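Long-range contacts in PcaV transcriptional regulator (Streptomyces coelicolor, PDB 4FHT), which probably acts as a DNA-binding transcription factor of the MarR family and binds the aromatic acid 3,4-dihydroxybenzoate: residues 38-43 / 70-75; 80-85 / 94-99; 26-31 / 111-116. All coordinates share one frame; numbering follows the deposited sequence.

Overall arrangement
The three contacts tie a MarR-type winged helix-turn-helix fold together from ligand pocket to wing. Contact 1 is mostly buried: helices 38-49 and 66-79 meet mainly through valines, with a glutamine at the edge and one side of the first helix turned to the bound acid. Contact 2, the partly buried hairpin of strands 82-86 and 94-98, lies farther from the chain centre and relies on backbone hydrogen bonds; Leu82 touches Val43 and Val73 of contact 1, and Leu96 touches Val73. Contact 3, also partly buried, packs helix 13-31 on helix 100-121 through methionines, an isoleucine and a tryptophan. Contacts 1 and 3 both touch the ligand and the second subunit, whereas contact 2 touches neither, nor contact 3.

Contact 1 (38-43 / 70-75); sequences SPQYAV and AEVVSR. With DHB (3,4-dihydroxybenzoic acid), chain D.
Val72 CG1 sits at the middle of this helix pair: it lies 3.7 Å from Val43 CG2 and nearly as close to Gln40 CG. CG1 stands anti to the backbone N of Val72 (chi1 173°), the setting that brings this one methyl to both partners, while its other methyl, CG2, faces Pro39 CB at 4.2 Å. Val43 and Val72 run alongside each other with their tips pointing opposite ways. A looser touch, Val43 CG1 to Val73 CG2, extends the apolar seam. At its edge the extended Gln40 chain carries NE2 to 3.3 Å from Arg75 CG, so that the amide meets the aliphatic part of the poorly ordered arginine; the amide and guanidinium planes are turned 39° apart. The other end of that amide is held by Thr37, whose backbone N donates to Gln40 OE1. The short helix segments cross at -77°, their axes 9.7 Å apart, within the winged helix-turn-helix domain, where helix 38-49 packs on the helix-turn-helix and helix 66-79 probably serves as the DNA-recognition helix, as in MarR relatives. Helix 38-49 has a second task on another side, toward bound 3,4-dihydroxybenzoate. Ser38 OG donates to carboxylate atom O1 of the ligand at 2.6 Å, and Ala42 CB sits 3.3 Å from its O2. The Tyr41 ring approaches ligand C5 obliquely. The ligand is also hydrogen-bonded to His24 and to His12, His15 and Arg18 of the second subunit.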
# COMPACT_ATOMS: atom_id res chain seq x y z
N SER B 38 -1.92 2.39 -11.65
CA SER B 38 -2.97 3.18 -11.02
C SER B 38 -2.59 4.64 -10.73
O SER B 38 -3.43 5.53 -10.84
CB SER B 38 -3.53 2.47 -9.78
OG SER B 38 -2.77 2.76 -8.62
N PRO B 39 -1.32 4.91 -10.36
CA PRO B 39 -0.95 6.33 -10.29
C PRO B 39 -1.04 7.02 -11.65
O PRO B 39 -1.42 8.19 -11.72
CB PRO B 39 0.51 6.29 -9.82
CG PRO B 39 0.60 5.03 -9.03
CD PRO B 39 -0.28 4.05 -9.75
N GLN B 40 -0.70 6.30 -12.72
CA GLN B 40 -0.79 6.85 -14.07
C GLN B 40 -2.24 7.17 -14.44
O GLN B 40 -2.51 8.21 -15.02
CB GLN B 40 -0.17 5.89 -15.09
CG GLN B 40 1.36 5.87 -15.08
CD GLN B 40 1.94 4.72 -15.89
OE1 GLN B 40 1.22 4.03 -16.61
NE2 GLN B 40 3.24 4.51 -15.76
N TYR B 41 -3.16 6.28 -14.09
CA TYR B 41 -4.57 6.51 -14.34
C TYR B 41 -5.09 7.72 -13.57
O TYR B 41 -5.87 8.51 -14.09
CB TYR B 41 -5.42 5.28 -14.01
CG TYR B 41 -6.91 5.56 -14.12
CD1 TYR B 41 -7.57 5.46 -15.34
CD2 TYR B 41 -7.65 5.96 -13.00
CE1 TYR B 41 -8.92 5.73 -15.44
CE2 TYR B 41 -9.00 6.23 -13.10
CZ TYR B 41 -9.63 6.11 -14.32
OH TYR B 41 -10.98 6.38 -14.41
N ALA B 42 -4.65 7.84 -12.31
CA ALA B 42 -5.07 8.93 -11.45
C ALA B 42 -4.70 10.28 -12.06
O ALA B 42 -5.47 11.24 -12.00
CB ALA B 42 -4.45 8.80 -10.07
N VAL B 43 -3.51 10.33 -12.65
CA VAL B 43 -3.05 11.55 -13.31
C VAL B 43 -3.89 11.82 -14.56
O VAL B 43 -4.33 12.94 -14.78
CB VAL B 43 -1.56 11.44 -13.68
CG1 VAL B 43 -1.13 12.62 -14.55
CG2 VAL B 43 -0.71 11.37 -12.42
N ALA B 70 6.57 13.64 -10.92
CA ALA B 70 7.47 13.99 -12.01
C ALA B 70 7.78 12.76 -12.85
O ALA B 70 7.85 12.84 -14.08
CB ALA B 70 8.75 14.60 -11.46
N GLU B 71 7.94 11.62 -12.19
CA GLU B 71 8.21 10.35 -12.87
C GLU B 71 7.00 9.86 -13.66
O GLU B 71 7.14 9.41 -14.80
CB GLU B 71 8.67 9.29 -11.87
CG GLU B 71 10.04 9.56 -11.27
CD GLU B 71 10.27 8.82 -9.97
OE1 GLU B 71 9.36 8.07 -9.54
OE2 GLU B 71 11.36 8.99 -9.38
N VAL B 72 5.83 9.92 -13.04
CA VAL B 72 4.60 9.49 -13.69
C VAL B 72 4.27 10.35 -14.91
O VAL B 72 3.98 9.83 -15.99
CB VAL B 72 3.41 9.49 -12.71
CG1 VAL B 72 2.11 9.20 -13.45
CG2 VAL B 72 3.64 8.48 -11.61
N VAL B 73 4.34 11.67 -14.75
CA VAL B 73 4.05 12.60 -15.84
C VAL B 73 4.99 12.37 -17.02
O VAL B 73 4.56 12.32 -18.18
CB VAL B 73 4.13 14.07 -15.37
CG1 VAL B 73 4.22 15.01 -16.56
CG2 VAL B 73 2.94 14.41 -14.50
N SER B 74 6.28 12.21 -16.72
CA SER B 74 7.29 11.98 -17.75
C SER B 74 7.05 10.66 -18.46
O SER B 74 7.21 10.57 -19.68
CB SER B 74 8.68 12.01 -17.13
OG SER B 74 8.88 13.22 -16.41
N ARG B 75 6.68 9.63 -17.70
CA ARG B 75 6.38 8.32 -18.27
C ARG B 75 5.16 8.39 -19.18
O ARG B 75 5.15 7.82 -20.27
CB ARG B 75 6.15 7.30 -17.15
CG ARG B 75 5.55 5.98 -17.61
CD ARG B 75 6.47 5.25 -18.58
NE ARG B 75 5.87 3.99 -19.04
CZ ARG B 75 6.42 3.19 -19.94
NH1 ARG B 75 7.58 3.50 -20.50
NH2 ARG B 75 5.80 2.07 -20.30
C1 DHB D . -5.93 4.96 -8.12
C2 DHB D . -6.12 3.60 -7.88
C3 DHB D . -7.28 2.98 -8.32
O3 DHB D . -7.48 1.64 -8.09
C4 DHB D . -8.26 3.71 -8.97
O4 DHB D . -9.40 3.08 -9.41
C5 DHB D . -8.07 5.07 -9.21
C6 DHB D . -6.91 5.69 -8.78
C DHB D . -4.68 5.64 -7.66
O1 DHB D . -3.60 4.99 -7.56
O2 DHB D . -4.70 6.86 -7.37

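Contact 2 (80-85 / 94-99); sequences GLLDKV and SLLRLT
Leu82 to Val85 pair with Leu95 to Leu98 as antiparallel strands, their axes inclined at 147° and 4.5 Å apart at closest approach. Asp83 with Arg97 and Val85 with Leu95 are the hydrogen-bonded pairs; Leu82 with Leu98 and Lys84 with Leu96 are the non-hydrogen-bonded ones. Asp83 N reaches Arg97 O at 2.6 Å, and Arg97 N returns a bond to Asp83 O at 2.7 Å. Val85 and Leu95 exchange a similar reciprocal pair. Just beyond the paired residues, Gly80 closes helix 66-79 in a Schellman motif, and its O accepts from Thr99 OG1 at 2.8 Å.

On the face of Leu82 and Leu96, Leu82 CD2 meets Leu96 CD1 at 3.6 Å, and Lys84 CG runs beside Leu96 CD1 before the amine end leads off. Val73 and Leu76 of helix 66-79 back this layer. The other face carries Asp83, Val85, Leu95 and Arg97. Val85 CG1 stands between its own N and carbonyl carbon (chi1 64°), which brings it 3.7 Å from Leu95 CB, while Val85 CB lies over one face of the Arg97 guanidinium.

Thr99 is the N-cap of helix 100-121, its OG1 also engaging Gly102 N, and its CG2 touches Asp83 OD2. With a valine here, Gly80 O is likely to lose this donor and the start of helix 100-121 its side-chain cap. In this wing hairpin Asp83 and Arg97 make no direct salt bridge: a water donates to Asp83 OD2 and Leu98 O and weakly accepts from Arg97 NE, so the water links the two side chains, and their opposite charges, not in contact, probably still attract at longer range.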
# COMPACT_ATOMS: atom_id res chain seq x y z
N GLY B 80 3.10 9.02 -24.90
CA GLY B 80 2.31 9.84 -25.80
C GLY B 80 0.87 10.01 -25.34
O GLY B 80 -0.02 10.28 -26.15
N LEU B 81 0.65 9.86 -24.04
CA LEU B 81 -0.69 9.99 -23.48
C LEU B 81 -0.93 11.38 -22.90
O LEU B 81 -2.05 11.72 -22.53
CB LEU B 81 -0.92 8.92 -22.41
CG LEU B 81 -0.64 7.48 -22.83
CD1 LEU B 81 -0.92 6.51 -21.69
CD2 LEU B 81 -1.45 7.11 -24.06
N LEU B 82 0.13 12.18 -22.82
CA LEU B 82 0.09 13.46 -22.12
C LEU B 82 1.03 14.48 -22.77
O LEU B 82 2.08 14.12 -23.30
CB LEU B 82 0.43 13.24 -20.65
CG LEU B 82 0.79 14.37 -19.69
CD1 LEU B 82 0.41 13.97 -18.27
CD2 LEU B 82 2.28 14.70 -19.75
N ASP B 83 0.64 15.75 -22.72
CA ASP B 83 1.44 16.83 -23.31
C ASP B 83 1.64 18.02 -22.38
O ASP B 83 0.91 18.18 -21.40
CB ASP B 83 0.81 17.31 -24.62
CG ASP B 83 1.22 16.47 -25.81
OD1 ASP B 83 2.32 15.89 -25.77
OD2 ASP B 83 0.44 16.40 -26.79
N LYS B 84 2.63 18.84 -22.70
CA LYS B 84 2.90 20.06 -21.94
C LYS B 84 2.72 21.31 -22.80
O LYS B 84 2.92 21.27 -24.02
CB LYS B 84 4.31 20.04 -21.36
CG LYS B 84 4.52 19.01 -20.25
CD LYS B 84 5.92 19.10 -19.68
CE LYS B 84 6.12 18.10 -18.56
NZ LYS B 84 7.52 18.12 -18.03
N VAL B 85 2.34 22.41 -22.17
CA VAL B 85 2.14 23.67 -22.87
C VAL B 85 2.35 24.85 -21.91
O VAL B 85 2.00 24.78 -20.74
CB VAL B 85 0.74 23.75 -23.54
CG1 VAL B 85 -0.36 23.73 -22.49
CG2 VAL B 85 0.63 24.98 -24.43
N SER B 94 4.64 25.65 -16.84
CA SER B 94 4.10 24.77 -17.87
C SER B 94 2.80 24.07 -17.44
O SER B 94 2.61 23.78 -16.26
CB SER B 94 5.15 23.75 -18.30
OG SER B 94 4.73 23.05 -19.46
N LEU B 95 1.93 23.81 -18.41
CA LEU B 95 0.63 23.20 -18.16
C LEU B 95 0.55 21.78 -18.71
O LEU B 95 1.21 21.47 -19.70
CB LEU B 95 -0.48 24.05 -18.78
CG LEU B 95 -1.17 25.12 -17.93
CD1 LEU B 95 -0.16 25.98 -17.19
CD2 LEU B 95 -2.06 25.99 -18.81
N LEU B 96 -0.26 20.94 -18.09
CA LEU B 96 -0.41 19.55 -18.54
C LEU B 96 -1.70 19.35 -19.32
O LEU B 96 -2.78 19.76 -18.89
CB LEU B 96 -0.36 18.58 -17.35
CG LEU B 96 1.02 18.23 -16.79
CD1 LEU B 96 1.95 17.81 -17.92
CD2 LEU B 96 1.62 19.38 -16.02
N ARG B 97 -1.59 18.69 -20.47
CA ARG B 97 -2.74 18.49 -21.34
C ARG B 97 -2.80 17.05 -21.87
O ARG B 97 -1.78 16.49 -22.29
CB ARG B 97 -2.69 19.48 -22.51
CG ARG B 97 -3.86 19.39 -23.47
CD ARG B 97 -3.71 20.44 -24.56
NE ARG B 97 -2.44 20.31 -25.27
CZ ARG B 97 -1.98 21.21 -26.13
NH1 ARG B 97 -2.67 22.30 -26.39
NH2 ARG B 97 -0.81 21.01 -26.73
N LEU B 98 -3.99 16.47 -21.85
CA LEU B 98 -4.18 15.12 -22.37
C LEU B 98 -4.15 15.07 -23.89
O LEU B 98 -4.50 16.04 -24.57
CB LEU B 98 -5.50 14.53 -21.88
CG LEU B 98 -5.49 13.90 -20.48
CD1 LEU B 98 -6.72 13.05 -20.28
CD2 LEU B 98 -4.22 13.08 -20.29
N THR B 99 -3.72 13.93 -24.43
CA THR B 99 -3.74 13.70 -25.87
C THR B 99 -4.96 12.86 -26.20
O THR B 99 -5.65 12.36 -25.30
CB THR B 99 -2.49 12.96 -26.34
OG1 THR B 99 -2.45 11.65 -25.76
CG2 THR B 99 -1.23 13.72 -25.94
O HOH W 1 -2.35 17.79 -25.86

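Contact 3 (26-31 / 111-116); sequences LLWNTM and VRIARM. With DHB (3,4-dihydroxybenzoic acid), chain D.
One wall of the 3,4-dihydroxybenzoate pocket is built where Trp28 of helix 13-31 meets Ile113 and Met116 of helix 100-121. Ile113 CD1 comes obliquely to the indole, 3.8 Å from Trp28 CH2, and its CG2 turns to ligand O4 at 3.4 Å. With CG of Met116 anti to the backbone N (chi1 178°), the chain carries SD to 3.7 Å from Trp28 N, and the bend at the last torsion sets CE at the edge of the indole. The sulfur, 5.4 Å from the centroid of the six-membered ring, makes an oblique Met-aromatic contact, while Met116 CE also reaches ligand O3 at 3.6 Å. These long helices belong to the dimerisation part of the MarR fold, and their short segments are inclined at 133°. From the second subunit, Ala143 packs on Leu27 and His12 on Ile113. Farther along, Met31 SD rests 3.9 Å from Met116 CA, and Met31 O lies in the plane of the Arg112 guanidinium at its edge. A water donates to both Met31 O and Arg112 O, bridging the helices. Trp28 NE1 is hydrogen-bonded to Thr36 O, which probably helps hold the rotation of the indole.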
# COMPACT_ATOMS: atom_id res chain seq x y z
N LEU B 26 -2.69 -6.54 -7.00
CA LEU B 26 -3.04 -7.81 -7.64
C LEU B 26 -4.27 -7.65 -8.53
O LEU B 26 -4.26 -8.06 -9.70
CB LEU B 26 -3.29 -8.88 -6.57
CG LEU B 26 -3.24 -10.36 -6.96
CD1 LEU B 26 -2.93 -11.20 -5.73
CD2 LEU B 26 -4.55 -10.82 -7.58
N LEU B 27 -5.32 -7.05 -7.98
CA LEU B 27 -6.57 -6.86 -8.71
C LEU B 27 -6.41 -5.92 -9.90
O LEU B 27 -7.05 -6.10 -10.94
CB LEU B 27 -7.67 -6.34 -7.77
CG LEU B 27 -8.27 -7.35 -6.79
CD1 LEU B 27 -9.09 -6.64 -5.72
CD2 LEU B 27 -9.13 -8.37 -7.53
N TRP B 28 -5.57 -4.90 -9.74
CA TRP B 28 -5.31 -3.95 -10.81
C TRP B 28 -4.64 -4.64 -12.00
O TRP B 28 -5.10 -4.52 -13.13
CB TRP B 28 -4.44 -2.79 -10.31
CG TRP B 28 -4.17 -1.76 -11.36
CD1 TRP B 28 -3.15 -1.76 -12.27
CD2 TRP B 28 -4.94 -0.57 -11.62
NE1 TRP B 28 -3.24 -0.66 -13.08
CE2 TRP B 28 -4.32 0.09 -12.70
CE3 TRP B 28 -6.08 -0.01 -11.05
CZ2 TRP B 28 -4.81 1.29 -13.22
CZ3 TRP B 28 -6.57 1.18 -11.57
CH2 TRP B 28 -5.93 1.82 -12.64
N ASN B 29 -3.57 -5.38 -11.73
CA ASN B 29 -2.82 -6.03 -12.80
C ASN B 29 -3.55 -7.18 -13.49
O ASN B 29 -3.20 -7.56 -14.61
CB ASN B 29 -1.44 -6.48 -12.31
CG ASN B 29 -0.44 -5.34 -12.30
OD1 ASN B 29 0.21 -5.06 -13.31
ND2 ASN B 29 -0.31 -4.68 -11.15
N THR B 30 -4.57 -7.73 -12.83
CA THR B 30 -5.31 -8.85 -13.40
C THR B 30 -6.61 -8.41 -14.07
O THR B 30 -7.04 -9.01 -15.06
CB THR B 30 -5.61 -9.95 -12.36
OG1 THR B 30 -6.30 -9.38 -11.24
CG2 THR B 30 -4.32 -10.60 -11.87
N MET B 31 -7.24 -7.36 -13.55
CA MET B 31 -8.54 -6.94 -14.06
C MET B 31 -8.49 -5.64 -14.86
O MET B 31 -9.37 -5.38 -15.68
CB MET B 31 -9.55 -6.79 -12.91
CG MET B 31 -9.67 -8.03 -12.03
SD MET B 31 -11.03 -7.87 -10.85
CE MET B 31 -12.43 -7.88 -11.96
N VAL B 111 -13.88 1.41 -17.63
CA VAL B 111 -14.80 0.28 -17.72
C VAL B 111 -14.27 -0.89 -16.90
O VAL B 111 -15.00 -1.54 -16.15
CB VAL B 111 -15.01 -0.16 -19.18
CG1 VAL B 111 -15.87 -1.41 -19.23
CG2 VAL B 111 -15.64 0.97 -19.98
N ARG B 112 -12.98 -1.16 -17.06
CA ARG B 112 -12.33 -2.25 -16.34
C ARG B 112 -12.25 -1.97 -14.84
O ARG B 112 -12.42 -2.88 -14.02
CB ARG B 112 -10.93 -2.50 -16.90
CG ARG B 112 -10.90 -2.96 -18.35
CD ARG B 112 -9.47 -3.07 -18.85
NE ARG B 112 -9.38 -3.72 -20.15
CZ ARG B 112 -9.18 -5.03 -20.31
NH1 ARG B 112 -9.05 -5.82 -19.25
NH2 ARG B 112 -9.11 -5.54 -21.53
N ILE B 113 -12.00 -0.72 -14.49
CA ILE B 113 -11.89 -0.31 -13.09
C ILE B 113 -13.20 -0.50 -12.33
O ILE B 113 -13.21 -0.92 -11.17
CB ILE B 113 -11.43 1.17 -12.98
CG1 ILE B 113 -9.98 1.30 -13.45
CG2 ILE B 113 -11.57 1.68 -11.55
CD1 ILE B 113 -9.48 2.73 -13.48
N ALA B 114 -14.31 -0.20 -13.00
CA ALA B 114 -15.64 -0.35 -12.41
C ALA B 114 -15.90 -1.80 -12.01
O ALA B 114 -16.48 -2.06 -10.95
CB ALA B 114 -16.71 0.14 -13.37
N ARG B 115 -15.47 -2.73 -12.85
CA ARG B 115 -15.61 -4.15 -12.55
C ARG B 115 -14.69 -4.57 -11.41
O ARG B 115 -15.07 -5.37 -10.55
CB ARG B 115 -15.34 -5.01 -13.79
CG ARG B 115 -16.26 -4.71 -14.96
CD ARG B 115 -16.20 -5.81 -16.00
NE ARG B 115 -14.84 -6.07 -16.46
CZ ARG B 115 -14.28 -5.48 -17.51
NH1 ARG B 115 -14.97 -4.59 -18.22
NH2 ARG B 115 -13.04 -5.77 -17.86
N MET B 116 -13.47 -4.04 -11.40
CA MET B 116 -12.51 -4.33 -10.34
C MET B 116 -13.06 -3.87 -8.99
O MET B 116 -12.95 -4.58 -7.99
CB MET B 116 -11.16 -3.66 -10.59
CG MET B 116 -10.15 -3.90 -9.47
SD MET B 116 -8.68 -2.84 -9.50
CE MET B 116 -9.42 -1.23 -9.23
C1 DHB D . -5.93 4.96 -8.12
C2 DHB D . -6.12 3.60 -7.88
C3 DHB D . -7.28 2.98 -8.32
O3 DHB D . -7.48 1.64 -8.09
C4 DHB D . -8.26 3.71 -8.97
O4 DHB D . -9.40 3.08 -9.41
C5 DHB D . -8.07 5.07 -9.21
C6 DHB D . -6.91 5.69 -8.78
C DHB D . -4.68 5.64 -7.66
O1 DHB D . -3.60 4.99 -7.56
O2 DHB D . -4.70 6.86 -7.37
O HOH W 2 -12.23 -5.53 -15.06